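Local coordinates for protein putative glycosyltransferase (GalT1) (Streptococcus parasanguinis FW213, PDB 5HEA) that probably transfers sugar residues from nucleotide-activated donors, this chain being the C-terminal piece that carries a family 2 (GT-A type) glycosyltransferase domain, at residues 87-92 against 100-105; 65-68 against 73-76; 240-245 against 257-262; 26-31 against 59-64. All coordinates share one frame; numbering follows the deposited sequence.

Overall arrangement
Interactions 1, 2 and 4 all reach the sheet of the GT-A-type glycosyltransferase domain, whereas interaction 3 lies among the C-terminal helices. Interactions 1 and 4 are neighbours, their centres about 12 Å apart, and are joined by probable hydrogen bonds from Leu-102 N to Gln-30 OE1 (2.9 Å) and between Glu-103 OE1 and Thr-31 OG1 (2.5 Å). Interactions 2 and 4 use the same strand, 62-66, with centres about 19 Å apart. Between interactions 1 and 2, Asp-92 OD1 stands 3.7 Å from Arg-76 NH2, a long, weak ion pair. Interaction 3 touches none of the others; its centre lies about 28 Å from that of interaction 1 and about 38 Å from that of interaction 4.

Interaction 1. Residues 87-92 against 100-105; sequences YITFVD and FYLEHL
Thr-89 OG1 lies anti to its own backbone nitrogen (chi1 -163°) and Tyr-101 CG likewise (chi1 173°), which brings the two hydroxyls to a common water between strand 87-90 and helix 101-110 of the Rossmann-like GT-A fold. The torsion of Thr-89 also lodges its methyl CG2 in the crowded position between backbone N and carbonyl carbon, where it faces the helix. The segment axes approach to 11.6 Å, with their N-to-C directions 132° apart, and side chains from both elements together with one water fill the gap between them.

That water is the polar centre of the contact. It donates to Thr-89 OG1 at 2.5 Å and to Phe-90 O at 2.6 Å, and it is also hydrogen-bonded to Tyr-101 OH. Tyr-101 meets it at the ring edge, in the ring plane. The two hydroxyls themselves are 4.3 Å apart (Thr-89 OG1 to Tyr-101 OH), too far to bond directly. Thr-89 OG1 has a further partner in Lys-171 O, and Tyr-101 OH receives a weak bond from Thr-170 N, which ties the water site to the chain around neighbouring strand 171-174.

Apolar atoms close the remainder. Thr-89 CG2 and Leu-102 CD1 meet at 4.2 Å, the two side chains crossing obliquely. Strand 87-90 runs into Val-91 and Asp-92, where GT-A relatives commonly carry their acidic DxD motif. On the helical side the tyrosine ring is backed from within its own segment: Leu-105 CD1 lies 3.6 Å above one face of the Tyr-101 ring, offset toward the rim.

Interaction 2. Residues 65-68 against 73-76; sequences LHQT and SAAR
Gln-67 reaches across to Ala-74 and Ala-75 on helix 72-82, bridging the first half of a beta-alpha-beta crossover. In this Rossmann-like sheet the chain leaves strand 62-66, passes through helix 72-82 and re-enters as parallel strand 87-90, two intervening strands (35-41 and 7-13) away.

Leu-65 begins the segment within the sheet, its backbone bonded to Leu-39 and Asn-41 of the neighbouring strand and its side chain packed on Tyr-82 farther along the same helix. His-66, next in line, serves a different surface: its ring meets that of Tyr-279 of a second subunit with the planes at about 80°, and its NE2 is hydrogen-bonded to Glu-53.

The side chain of Gln-67 points toward the helix. A chi1 of 69° sets CG between backbone N and carbonyl carbon, and chi2 of 180° then holds the side chain straight, delivering the amide to the helix backbone. Gln-67 NE2 lies 3.7 Å from Ala-75 CA and equally far from Ala-75 N, with Ala-74 C at 3.9 Å. These are packing distances; NE2 is hydrogen-bonded to Asp-42 OD1, so it has a partner there while it leans on the helix.

Thr-68 packs on Ile-276 of the second subunit. Behind the contact, Gln-67 and Ala-75 both rest on Ile-40, and Ala-75 also on Pro-12. The methyl groups border the amide, with Gln-67 NE2 4.2 Å from Ala-74 CB and 4.1 Å from Ala-75 CB.

Interaction 3. Residues 240-245 against 257-262; sequences ERIALL and KSYKGR
Helices 231-247 and 253-272 form an antiparallel hairpin, packed here through an apolar pair, Ile-242 with Tyr-259; beside it Arg-241 and Arg-262 converge on the carboxylate of Asp-192. Ile-242 CD1 comes 3.7 Å from Tyr-259 CB and 4.0 Å from Tyr-259 CD2, the side chains crossing at about a right angle; the tyrosine hydroxyl goes on to bond Glu-239.

The two guanidinium groups are drawn together by that shared acid. Asp-192 OD1 forms a salt bridge with Arg-241 NH2, and Asp-192 OD2 another with Arg-262 NH1, probably offsetting much of the positive charge. Arg-241 NE is also hydrogen-bonded to Gln-255 OE1, and Arg-262 NH1 to Met-234 O. Arg-241 bends at chi3 (52°) and presents its edge, with Arg-241 NH2 3.6 Å from Arg-262 NH1 and the two planes 87° apart.

The hairpin belongs to the C-terminal helices of the chain, and it also faces a third subunit of the hexamer, where Glu-240 forms a salt bridge with Lys-285 of that subunit. Inside the hairpin, a water accepts from Arg-241 NH2 at 2.9 Å and is hydrogen-bonded to Ser-258 OG at 2.8 Å. The same water sits 3.6 Å above the centre of one face of the Arg-262 guanidinium.

Interaction 4. Residues 26-31 against 59-64; sequences SLLRQT and DNRIQI
Leu-28, at the end of helix 20-28, meets the side chain of Asp-59, which comes from the opposite direction. Starting from CB, chi1 of -66° places CG anti to the carbonyl carbon, and Leu-28 CG comes 4.0 Å from Asp-59 OD2. From there the branches divide the work. Leu-28 CD1 leans on Asp-59 CB at 4.1 Å, while Leu-28 CD2 presses against the acid, 3.2 Å from Asp-59 OD2, a tight approach of methyl to oxygen. Leu-28 CD2 also touches Ile-62 CD1 at 4.3 Å, an apolar contact.

The acid that meets the leucine is firmly fixed. Arg-61 grips it side-on, NE to Asp-59 OD1 and NH2 to Asp-59 OD2 (2.9 Å), both nearly straight at 177° and 175°, each carboxylate oxygen using its syn lone pair and lying in the guanidinium plane. Asp-59 OD1 gives its anti lone pair to Arg-61 N at 3.0 Å, an Asx turn inside the type I turn Asp-59 to Ile-62. A water completes the junction, donating to Leu-28 O (2.6 Å) and Gln-30 O and accepting from Arg-61 NH1 (3.2 Å).

The contact thus joins the end of helix 20-28 to the turn between helix 48-58 and strand 62-66 in the GT-A sheet: Ile-62 packs on Tyr-55 of that helix and Leu-39 of strand 35-41, and Arg-61 lies on Phe-35 while its NH1 also bonds Lys-33 O.

Interaction 1. Residues 87-92 against 100-105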
loop_
_atom_site.group_PDB
_atom_site.type_symbol
_atom_site.label_atom_id
_atom_site.label_comp_id
_atom_site.label_asym_id
_atom_site.label_seq_id
_atom_site.Cartn_x
_atom_site.Cartn_y
_atom_site.Cartn_z
ATOM N N TYR A 87 39.834 15.534 -4.670
ATOM C CA TYR A 87 38.848 16.596 -4.490
ATOM C C TYR A 87 37.528 16.187 -5.118
ATOM O O TYR A 87 37.499 15.421 -6.084
ATOM C CB TYR A 87 39.331 17.893 -5.131
ATOM C CG TYR A 87 40.701 18.305 -4.655
ATOM C CD1 TYR A 87 41.837 17.952 -5.379
ATOM C CD2 TYR A 87 40.865 19.011 -3.466
ATOM C CE1 TYR A 87 43.100 18.305 -4.951
ATOM C CE2 TYR A 87 42.136 19.372 -3.022
ATOM C CZ TYR A 87 43.247 19.017 -3.779
ATOM O OH TYR A 87 44.513 19.358 -3.374
ATOM N N ILE A 88 36.441 16.713 -4.570
ATOM C CA ILE A 88 35.101 16.412 -5.074
ATOM C C ILE A 88 34.359 17.707 -5.370
ATOM O O ILE A 88 34.398 18.658 -4.588
ATOM C CB ILE A 88 34.288 15.566 -4.054
ATOM C CG1 ILE A 88 34.820 14.126 -4.015
ATOM C CG2 ILE A 88 32.765 15.639 -4.371
ATOM C CD1 ILE A 88 34.081 13.220 -3.055
ATOM N N THR A 89 33.682 17.753 -6.507
ATOM C CA THR A 89 32.880 18.918 -6.816
ATOM C C THR A 89 31.581 18.451 -7.470
ATOM O O THR A 89 31.517 17.333 -7.987
ATOM C CB THR A 89 33.672 19.883 -7.714
ATOM O OG1 THR A 89 33.060 21.179 -7.703
ATOM C CG2 THR A 89 33.757 19.337 -9.141
ATOM N N PHE A 90 30.541 19.280 -7.411
ATOM C CA PHE A 90 29.226 18.901 -7.937
ATOM C C PHE A 90 28.855 19.836 -9.082
ATOM O O PHE A 90 29.111 21.028 -9.001
ATOM C CB PHE A 90 28.150 18.991 -6.838
ATOM C CG PHE A 90 28.377 18.042 -5.688
ATOM C CD1 PHE A 90 27.967 16.719 -5.776
ATOM C CD2 PHE A 90 29.017 18.469 -4.530
ATOM C CE1 PHE A 90 28.192 15.834 -4.725
ATOM C CE2 PHE A 90 29.242 17.592 -3.473
ATOM C CZ PHE A 90 28.838 16.273 -3.577
ATOM N N VAL A 91 28.275 19.296 -10.150
ATOM C CA VAL A 91 27.742 20.124 -11.234
ATOM C C VAL A 91 26.346 19.591 -11.563
ATOM O O VAL A 91 26.170 18.389 -11.754
ATOM C CB VAL A 91 28.624 20.059 -12.508
ATOM C CG1 VAL A 91 27.934 20.765 -13.681
ATOM C CG2 VAL A 91 29.979 20.689 -12.259
ATOM N N ASP A 92 25.346 20.464 -11.593
ATOM C CA ASP A 92 24.002 20.047 -11.985
ATOM C C ASP A 92 23.904 19.964 -13.503
ATOM O O ASP A 92 24.449 20.798 -14.207
ATOM C CB ASP A 92 22.941 20.992 -11.433
ATOM C CG ASP A 92 22.739 20.815 -9.939
ATOM O OD1 ASP A 92 23.145 19.749 -9.395
ATOM O OD2 ASP A 92 22.175 21.735 -9.310
ATOM N N PHE A 100 37.529 27.800 -17.714
ATOM C CA PHE A 100 38.527 27.953 -16.647
ATOM C C PHE A 100 37.952 27.723 -15.245
ATOM O O PHE A 100 38.611 27.981 -14.235
ATOM C CB PHE A 100 39.170 29.343 -16.720
ATOM C CG PHE A 100 38.179 30.466 -16.790
ATOM C CD1 PHE A 100 37.484 30.874 -15.660
ATOM C CD2 PHE A 100 37.945 31.125 -17.989
ATOM C CE1 PHE A 100 36.571 31.915 -15.722
ATOM C CE2 PHE A 100 37.026 32.167 -18.056
ATOM C CZ PHE A 100 36.342 32.559 -16.919
ATOM N N TYR A 101 36.719 27.240 -15.193
ATOM C CA TYR A 101 36.003 27.020 -13.931
ATOM C C TYR A 101 36.773 26.181 -12.913
ATOM O O TYR A 101 37.038 26.621 -11.787
ATOM C CB TYR A 101 34.662 26.344 -14.240
ATOM C CG TYR A 101 33.864 25.888 -13.035
ATOM C CD1 TYR A 101 33.203 26.809 -12.233
ATOM C CD2 TYR A 101 33.723 24.537 -12.742
ATOM C CE1 TYR A 101 32.445 26.402 -11.148
ATOM C CE2 TYR A 101 32.966 24.113 -11.654
ATOM C CZ TYR A 101 32.331 25.058 -10.867
ATOM O OH TYR A 101 31.580 24.675 -9.794
ATOM N N LEU A 102 37.132 24.970 -13.316
ATOM C CA LEU A 102 37.800 24.023 -12.433
ATOM C C LEU A 102 39.188 24.517 -12.019
ATOM O O LEU A 102 39.573 24.444 -10.842
ATOM C CB LEU A 102 37.929 22.682 -13.153
ATOM C CG LEU A 102 37.653 21.392 -12.389
ATOM C CD1 LEU A 102 36.469 21.551 -11.436
ATOM C CD2 LEU A 102 37.397 20.275 -13.395
ATOM N N GLU A 103 39.942 24.989 -13.003
ATOM C CA GLU A 103 41.282 25.521 -12.772
ATOM C C GLU A 103 41.294 26.627 -11.706
ATOM O O GLU A 103 42.119 26.611 -10.793
ATOM C CB GLU A 103 41.875 26.036 -14.093
ATOM C CG GLU A 103 43.316 26.517 -13.981
ATOM C CD GLU A 103 43.834 27.140 -15.270
ATOM O OE1 GLU A 103 43.063 27.249 -16.253
ATOM O OE2 GLU A 103 45.022 27.526 -15.297
ATOM N N HIS A 104 40.372 27.576 -11.817
ATOM C CA HIS A 104 40.293 28.668 -10.847
ATOM C C HIS A 104 39.959 28.219 -9.429
ATOM O O HIS A 104 40.531 28.737 -8.476
ATOM C CB HIS A 104 39.324 29.756 -11.317
ATOM C CG HIS A 104 39.875 30.603 -12.420
ATOM N ND1 HIS A 104 39.373 31.851 -12.727
ATOM C CD2 HIS A 104 40.903 30.389 -13.275
ATOM C CE1 HIS A 104 40.066 32.365 -13.729
ATOM N NE2 HIS A 104 41.000 31.500 -14.079
ATOM N N LEU A 105 39.032 27.266 -9.294
ATOM C CA LEU A 105 38.706 26.661 -8.003
ATOM C C LEU A 105 39.904 25.908 -7.445
ATOM O O LEU A 105 40.201 25.984 -6.246
ATOM C CB LEU A 105 37.522 25.679 -8.136
ATOM C CG LEU A 105 36.132 26.305 -8.247
ATOM C CD1 LEU A 105 35.069 25.234 -8.477
ATOM C CD2 LEU A 105 35.823 27.129 -6.990
HETATM O O HOH W 1 31.427 22.134 -9.325
#

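Interaction 2. Residues 65-68 against 73-76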
loop_
_atom_site.group_PDB
_atom_site.type_symbol
_atom_site.label_atom_id
_atom_site.label_comp_id
_atom_site.label_asym_id
_atom_site.label_seq_id
_atom_site.Cartn_x
_atom_site.Cartn_y
_atom_site.Cartn_z
ATOM N N LEU A 65 27.235 5.691 -14.008
ATOM C CA LEU A 65 26.527 4.788 -13.114
ATOM C C LEU A 65 25.046 4.918 -13.429
ATOM O O LEU A 65 24.460 5.986 -13.260
ATOM C CB LEU A 65 26.745 5.169 -11.641
ATOM C CG LEU A 65 28.111 5.068 -10.958
ATOM C CD1 LEU A 65 27.978 5.451 -9.478
ATOM C CD2 LEU A 65 28.709 3.671 -11.096
ATOM N N HIS A 66 24.444 3.840 -13.900
ATOM C CA HIS A 66 23.002 3.777 -14.041
ATOM C C HIS A 66 22.433 3.189 -12.756
ATOM O O HIS A 66 22.926 2.187 -12.266
ATOM C CB HIS A 66 22.635 2.865 -15.209
ATOM C CG HIS A 66 23.139 3.342 -16.534
ATOM N ND1 HIS A 66 22.740 4.536 -17.096
ATOM C CD2 HIS A 66 23.979 2.769 -17.428
ATOM C CE1 HIS A 66 23.326 4.687 -18.270
ATOM N NE2 HIS A 66 24.080 3.625 -18.498
ATOM N N GLN A 67 21.403 3.804 -12.196
ATOM C CA GLN A 67 20.769 3.207 -11.031
ATOM C C GLN A 67 19.274 3.364 -11.121
ATOM O O GLN A 67 18.784 4.287 -11.776
ATOM C CB GLN A 67 21.268 3.852 -9.743
ATOM C CG GLN A 67 20.815 5.293 -9.564
ATOM C CD GLN A 67 21.340 5.898 -8.274
ATOM O OE1 GLN A 67 22.381 5.489 -7.770
ATOM N NE2 GLN A 67 20.616 6.872 -7.734
ATOM N N THR A 68 18.551 2.470 -10.451
ATOM C CA THR A 68 17.104 2.601 -10.309
ATOM C C THR A 68 16.810 3.936 -9.642
ATOM O O THR A 68 17.536 4.346 -8.737
ATOM C CB THR A 68 16.516 1.454 -9.444
ATOM O OG1 THR A 68 16.812 0.192 -10.056
ATOM C CG2 THR A 68 15.008 1.603 -9.289
ATOM N N SER A 73 19.413 12.976 -3.842
ATOM C CA SER A 73 20.312 12.682 -2.712
ATOM C C SER A 73 21.020 11.354 -2.913
ATOM O O SER A 73 22.230 11.255 -2.736
ATOM C CB SER A 73 19.561 12.634 -1.384
ATOM O OG SER A 73 19.099 13.917 -1.017
ATOM N N ALA A 74 20.252 10.330 -3.272
ATOM C CA ALA A 74 20.823 9.018 -3.516
ATOM C C ALA A 74 21.800 9.053 -4.682
ATOM O O ALA A 74 22.836 8.386 -4.647
ATOM C CB ALA A 74 19.722 7.988 -3.766
ATOM N N ALA A 75 21.479 9.826 -5.715
ATOM C CA ALA A 75 22.374 9.953 -6.861
ATOM C C ALA A 75 23.714 10.580 -6.459
ATOM O O ALA A 75 24.780 10.113 -6.865
ATOM C CB ALA A 75 21.710 10.771 -7.977
ATOM N N ARG A 76 23.670 11.642 -5.665
ATOM C CA ARG A 76 24.919 12.287 -5.249
ATOM C C ARG A 76 25.726 11.368 -4.330
ATOM O O ARG A 76 26.945 11.290 -4.441
ATOM C CB ARG A 76 24.648 13.621 -4.552
ATOM C CG ARG A 76 24.048 14.677 -5.464
ATOM C CD ARG A 76 24.142 16.058 -4.833
ATOM N NE ARG A 76 23.518 17.088 -5.659
ATOM C CZ ARG A 76 22.304 17.568 -5.429
ATOM N NH1 ARG A 76 21.618 17.107 -4.401
ATOM N NH2 ARG A 76 21.778 18.501 -6.212
#

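Interaction 3. Residues 240-245 against 257-262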
loop_
_atom_site.group_PDB
_atom_site.type_symbol
_atom_site.label_atom_id
_atom_site.label_comp_id
_atom_site.label_asym_id
_atom_site.label_seq_id
_atom_site.Cartn_x
_atom_site.Cartn_y
_atom_site.Cartn_z
ATOM N N GLU A 240 17.955 22.010 12.832
ATOM C CA GLU A 240 19.137 21.159 12.963
ATOM C C GLU A 240 20.442 21.980 12.896
ATOM O O GLU A 240 21.362 21.801 13.706
ATOM C CB GLU A 240 19.077 20.116 11.840
ATOM C CG GLU A 240 20.215 19.110 11.747
ATOM C CD GLU A 240 19.978 18.137 10.591
ATOM O OE1 GLU A 240 19.713 18.589 9.440
ATOM O OE2 GLU A 240 20.013 16.917 10.840
ATOM N N ARG A 241 20.518 22.900 11.940
ATOM C CA ARG A 241 21.730 23.704 11.760
ATOM C C ARG A 241 21.990 24.657 12.940
ATOM O O ARG A 241 23.134 24.801 13.404
ATOM C CB ARG A 241 21.676 24.472 10.431
ATOM C CG ARG A 241 22.766 25.539 10.270
ATOM C CD ARG A 241 22.869 26.029 8.816
ATOM N NE ARG A 241 21.600 26.472 8.235
ATOM C CZ ARG A 241 20.973 25.840 7.241
ATOM N NH1 ARG A 241 21.500 24.738 6.726
ATOM N NH2 ARG A 241 19.825 26.309 6.747
ATOM N N ILE A 242 20.937 25.304 13.430
ATOM C CA ILE A 242 21.071 26.137 14.627
ATOM C C ILE A 242 21.554 25.310 15.812
ATOM O O ILE A 242 22.463 25.725 16.530
ATOM C CB ILE A 242 19.757 26.880 14.973
ATOM C CG1 ILE A 242 19.522 27.998 13.949
ATOM C CG2 ILE A 242 19.808 27.442 16.418
ATOM C CD1 ILE A 242 18.079 28.486 13.882
ATOM N N ALA A 243 20.967 24.127 16.009
ATOM C CA ALA A 243 21.358 23.293 17.145
ATOM C C ALA A 243 22.824 22.852 17.070
ATOM O O ALA A 243 23.517 22.780 18.086
ATOM C CB ALA A 243 20.434 22.064 17.264
ATOM N N LEU A 244 23.292 22.542 15.866
ATOM C CA LEU A 244 24.676 22.132 15.676
ATOM C C LEU A 244 25.633 23.284 15.932
ATOM O O LEU A 244 26.591 23.138 16.673
ATOM C CB LEU A 244 24.899 21.622 14.253
ATOM C CG LEU A 244 24.952 20.116 14.052
ATOM C CD1 LEU A 244 25.358 19.859 12.603
ATOM C CD2 LEU A 244 25.934 19.455 15.026
ATOM N N LEU A 245 25.379 24.420 15.288
ATOM C CA LEU A 245 26.231 25.596 15.449
ATOM C C LEU A 245 26.292 26.033 16.906
ATOM O O LEU A 245 27.350 26.422 17.395
ATOM C CB LEU A 245 25.735 26.755 14.579
ATOM C CG LEU A 245 25.875 26.606 13.059
ATOM C CD1 LEU A 245 25.256 27.805 12.372
ATOM C CD2 LEU A 245 27.330 26.484 12.694
ATOM N N LYS A 257 17.853 34.944 12.128
ATOM C CA LYS A 257 17.153 35.775 11.143
ATOM C C LYS A 257 16.608 34.938 9.990
ATOM O O LYS A 257 15.458 35.100 9.573
ATOM C CB LYS A 257 18.089 36.843 10.563
ATOM C CG LYS A 257 18.593 37.882 11.549
ATOM C CD LYS A 257 19.454 38.919 10.815
ATOM C CE LYS A 257 20.156 39.869 11.771
ATOM N NZ LYS A 257 21.087 40.793 11.051
ATOM N N SER A 258 17.456 34.062 9.461
ATOM C CA SER A 258 17.060 33.138 8.402
ATOM C C SER A 258 15.911 32.214 8.845
ATOM O O SER A 258 14.942 31.999 8.100
ATOM C CB SER A 258 18.273 32.310 7.955
ATOM O OG SER A 258 17.906 31.317 7.001
ATOM N N TYR A 259 16.023 31.665 10.050
ATOM C CA TYR A 259 14.983 30.790 10.602
ATOM C C TYR A 259 13.635 31.505 10.719
ATOM O O TYR A 259 12.599 30.958 10.342
ATOM C CB TYR A 259 15.436 30.270 11.976
ATOM C CG TYR A 259 14.487 29.324 12.716
ATOM C CD1 TYR A 259 13.911 28.233 12.084
ATOM C CD2 TYR A 259 14.234 29.491 14.076
ATOM C CE1 TYR A 259 13.076 27.356 12.786
ATOM C CE2 TYR A 259 13.404 28.624 14.777
ATOM C CZ TYR A 259 12.840 27.557 14.129
ATOM O OH TYR A 259 12.020 26.702 14.834
ATOM N N LYS A 260 13.644 32.731 11.242
ATOM C CA LYS A 260 12.397 33.479 11.409
ATOM C C LYS A 260 11.743 33.751 10.061
ATOM O O LYS A 260 10.522 33.671 9.935
ATOM C CB LYS A 260 12.636 34.793 12.157
ATOM C CG LYS A 260 13.112 34.609 13.580
ATOM C CD LYS A 260 13.298 35.940 14.311
ATOM C CE LYS A 260 14.013 35.711 15.641
ATOM N NZ LYS A 260 13.996 36.843 16.602
ATOM N N GLY A 261 12.560 34.078 9.063
ATOM C CA GLY A 261 12.082 34.247 7.696
ATOM C C GLY A 261 11.453 32.985 7.115
ATOM O O GLY A 261 10.409 33.056 6.468
ATOM N N ARG A 262 12.075 31.830 7.352
ATOM C CA ARG A 262 11.514 30.553 6.894
ATOM C C ARG A 262 10.183 30.212 7.571
ATOM O O ARG A 262 9.246 29.760 6.912
ATOM C CB ARG A 262 12.519 29.402 7.076
ATOM C CG ARG A 262 13.714 29.519 6.143
ATOM C CD ARG A 262 14.763 28.427 6.411
ATOM N NE ARG A 262 15.867 28.477 5.452
ATOM C CZ ARG A 262 16.637 27.438 5.122
ATOM N NH1 ARG A 262 16.429 26.230 5.651
ATOM N NH2 ARG A 262 17.620 27.603 4.249
HETATM O O HOH W 2 18.704 28.747 7.843
#

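Interaction 4. Residues 26-31 against 59-64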
loop_
_atom_site.group_PDB
_atom_site.type_symbol
_atom_site.label_atom_id
_atom_site.label_comp_id
_atom_site.label_asym_id
_atom_site.label_seq_id
_atom_site.Cartn_x
_atom_site.Cartn_y
_atom_site.Cartn_z
ATOM N N SER A 26 30.582 21.684 -21.880
ATOM C CA SER A 26 31.295 22.695 -21.085
ATOM C C SER A 26 32.316 22.080 -20.112
ATOM O O SER A 26 33.348 22.689 -19.831
ATOM C CB SER A 26 30.320 23.627 -20.354
ATOM O OG SER A 26 29.782 23.008 -19.201
ATOM N N LEU A 27 32.053 20.866 -19.631
ATOM C CA LEU A 27 32.990 20.179 -18.734
ATOM C C LEU A 27 34.205 19.579 -19.441
ATOM O O LEU A 27 35.332 19.678 -18.954
ATOM C CB LEU A 27 32.281 19.068 -17.941
ATOM C CG LEU A 27 31.203 19.503 -16.950
ATOM C CD1 LEU A 27 30.529 18.277 -16.298
ATOM C CD2 LEU A 27 31.817 20.383 -15.896
ATOM N N LEU A 28 33.976 18.926 -20.572
ATOM C CA LEU A 28 35.079 18.360 -21.340
ATOM C C LEU A 28 36.045 19.431 -21.868
ATOM O O LEU A 28 37.209 19.136 -22.130
ATOM C CB LEU A 28 34.545 17.499 -22.481
ATOM C CG LEU A 28 33.803 16.241 -22.022
ATOM C CD1 LEU A 28 33.333 15.414 -23.221
ATOM C CD2 LEU A 28 34.690 15.410 -21.100
ATOM N N ARG A 29 35.566 20.667 -22.004
ATOM C CA ARG A 29 36.419 21.791 -22.395
ATOM C C ARG A 29 37.195 22.430 -21.240
ATOM O O ARG A 29 37.721 23.532 -21.397
ATOM C CB ARG A 29 35.591 22.888 -23.067
ATOM C CG ARG A 29 35.076 22.534 -24.455
ATOM C CD ARG A 29 34.438 23.748 -25.111
ATOM N NE ARG A 29 33.464 24.405 -24.237
ATOM C CZ ARG A 29 32.143 24.365 -24.418
ATOM N NH1 ARG A 29 31.630 23.704 -25.451
ATOM N NH2 ARG A 29 31.334 24.993 -23.572
ATOM N N GLN A 30 37.267 21.768 -20.087
ATOM C CA GLN A 30 37.964 22.354 -18.939
ATOM C C GLN A 30 39.462 22.468 -19.189
ATOM O O GLN A 30 40.084 21.532 -19.688
ATOM C CB GLN A 30 37.715 21.551 -17.659
ATOM C CG GLN A 30 36.357 21.791 -17.054
ATOM C CD GLN A 30 36.089 23.263 -16.834
ATOM O OE1 GLN A 30 36.742 23.910 -16.005
ATOM N NE2 GLN A 30 35.135 23.809 -17.581
ATOM N N THR A 31 40.032 23.614 -18.825
ATOM C CA THR A 31 41.477 23.821 -18.904
ATOM C C THR A 31 42.221 22.933 -17.906
ATOM O O THR A 31 43.380 22.572 -18.126
ATOM C CB THR A 31 41.855 25.303 -18.666
ATOM O OG1 THR A 31 41.407 25.712 -17.373
ATOM C CG2 THR A 31 41.199 26.188 -19.699
ATOM N N ASP A 59 35.091 9.969 -24.493
ATOM C CA ASP A 59 36.021 10.534 -23.521
ATOM C C ASP A 59 36.079 9.621 -22.315
ATOM O O ASP A 59 35.073 9.419 -21.626
ATOM C CB ASP A 59 35.602 11.950 -23.110
ATOM C CG ASP A 59 36.730 12.729 -22.432
ATOM O OD1 ASP A 59 37.388 12.185 -21.519
ATOM O OD2 ASP A 59 36.967 13.896 -22.821
ATOM N N ASN A 60 37.261 9.066 -22.054
ATOM C CA ASN A 60 37.402 8.069 -21.000
ATOM C C ASN A 60 37.463 8.640 -19.580
ATOM O O ASN A 60 37.601 7.891 -18.613
ATOM C CB ASN A 60 38.586 7.132 -21.276
ATOM C CG ASN A 60 39.929 7.816 -21.129
ATOM O OD1 ASN A 60 40.016 9.036 -21.008
ATOM N ND2 ASN A 60 40.992 7.023 -21.152
ATOM N N ARG A 61 37.345 9.960 -19.455
ATOM C CA ARG A 61 37.245 10.581 -18.134
ATOM C C ARG A 61 35.808 10.474 -17.619
ATOM O O ARG A 61 35.538 10.697 -16.440
ATOM C CB ARG A 61 37.730 12.039 -18.175
ATOM C CG ARG A 61 39.251 12.153 -18.369
ATOM C CD ARG A 61 39.718 13.587 -18.639
ATOM N NE ARG A 61 39.141 14.128 -19.864
ATOM C CZ ARG A 61 39.338 15.367 -20.309
ATOM N NH1 ARG A 61 40.095 16.221 -19.628
ATOM N NH2 ARG A 61 38.764 15.762 -21.436
ATOM N N ILE A 62 34.889 10.106 -18.508
ATOM C CA ILE A 62 33.484 9.971 -18.130
ATOM C C ILE A 62 33.143 8.553 -17.680
ATOM O O ILE A 62 33.336 7.591 -18.427
ATOM C CB ILE A 62 32.546 10.365 -19.281
ATOM C CG1 ILE A 62 32.745 11.834 -19.653
ATOM C CG2 ILE A 62 31.102 10.091 -18.895
ATOM C CD1 ILE A 62 31.684 12.368 -20.582
ATOM N N GLN A 63 32.636 8.433 -16.458
ATOM C CA GLN A 63 32.170 7.154 -15.934
ATOM C C GLN A 63 30.664 7.252 -15.737
ATOM O O GLN A 63 30.172 8.222 -15.156
ATOM C CB GLN A 63 32.831 6.835 -14.587
ATOM C CG GLN A 63 34.327 7.138 -14.508
ATOM C CD GLN A 63 35.153 6.308 -15.476
ATOM O OE1 GLN A 63 35.792 6.845 -16.385
ATOM N NE2 GLN A 63 35.151 4.993 -15.280
ATOM N N ILE A 64 29.924 6.260 -16.214
ATOM C CA ILE A 64 28.485 6.258 -15.984
ATOM C C ILE A 64 28.083 5.250 -14.925
ATOM O O ILE A 64 28.522 4.100 -14.943
ATOM C CB ILE A 64 27.707 5.915 -17.250
ATOM C CG1 ILE A 64 28.186 6.750 -18.422
ATOM C CG2 ILE A 64 26.209 6.126 -17.035
ATOM C CD1 ILE A 64 27.534 6.349 -19.678
HETATM O O HOH W 3 39.300 19.102 -20.643
#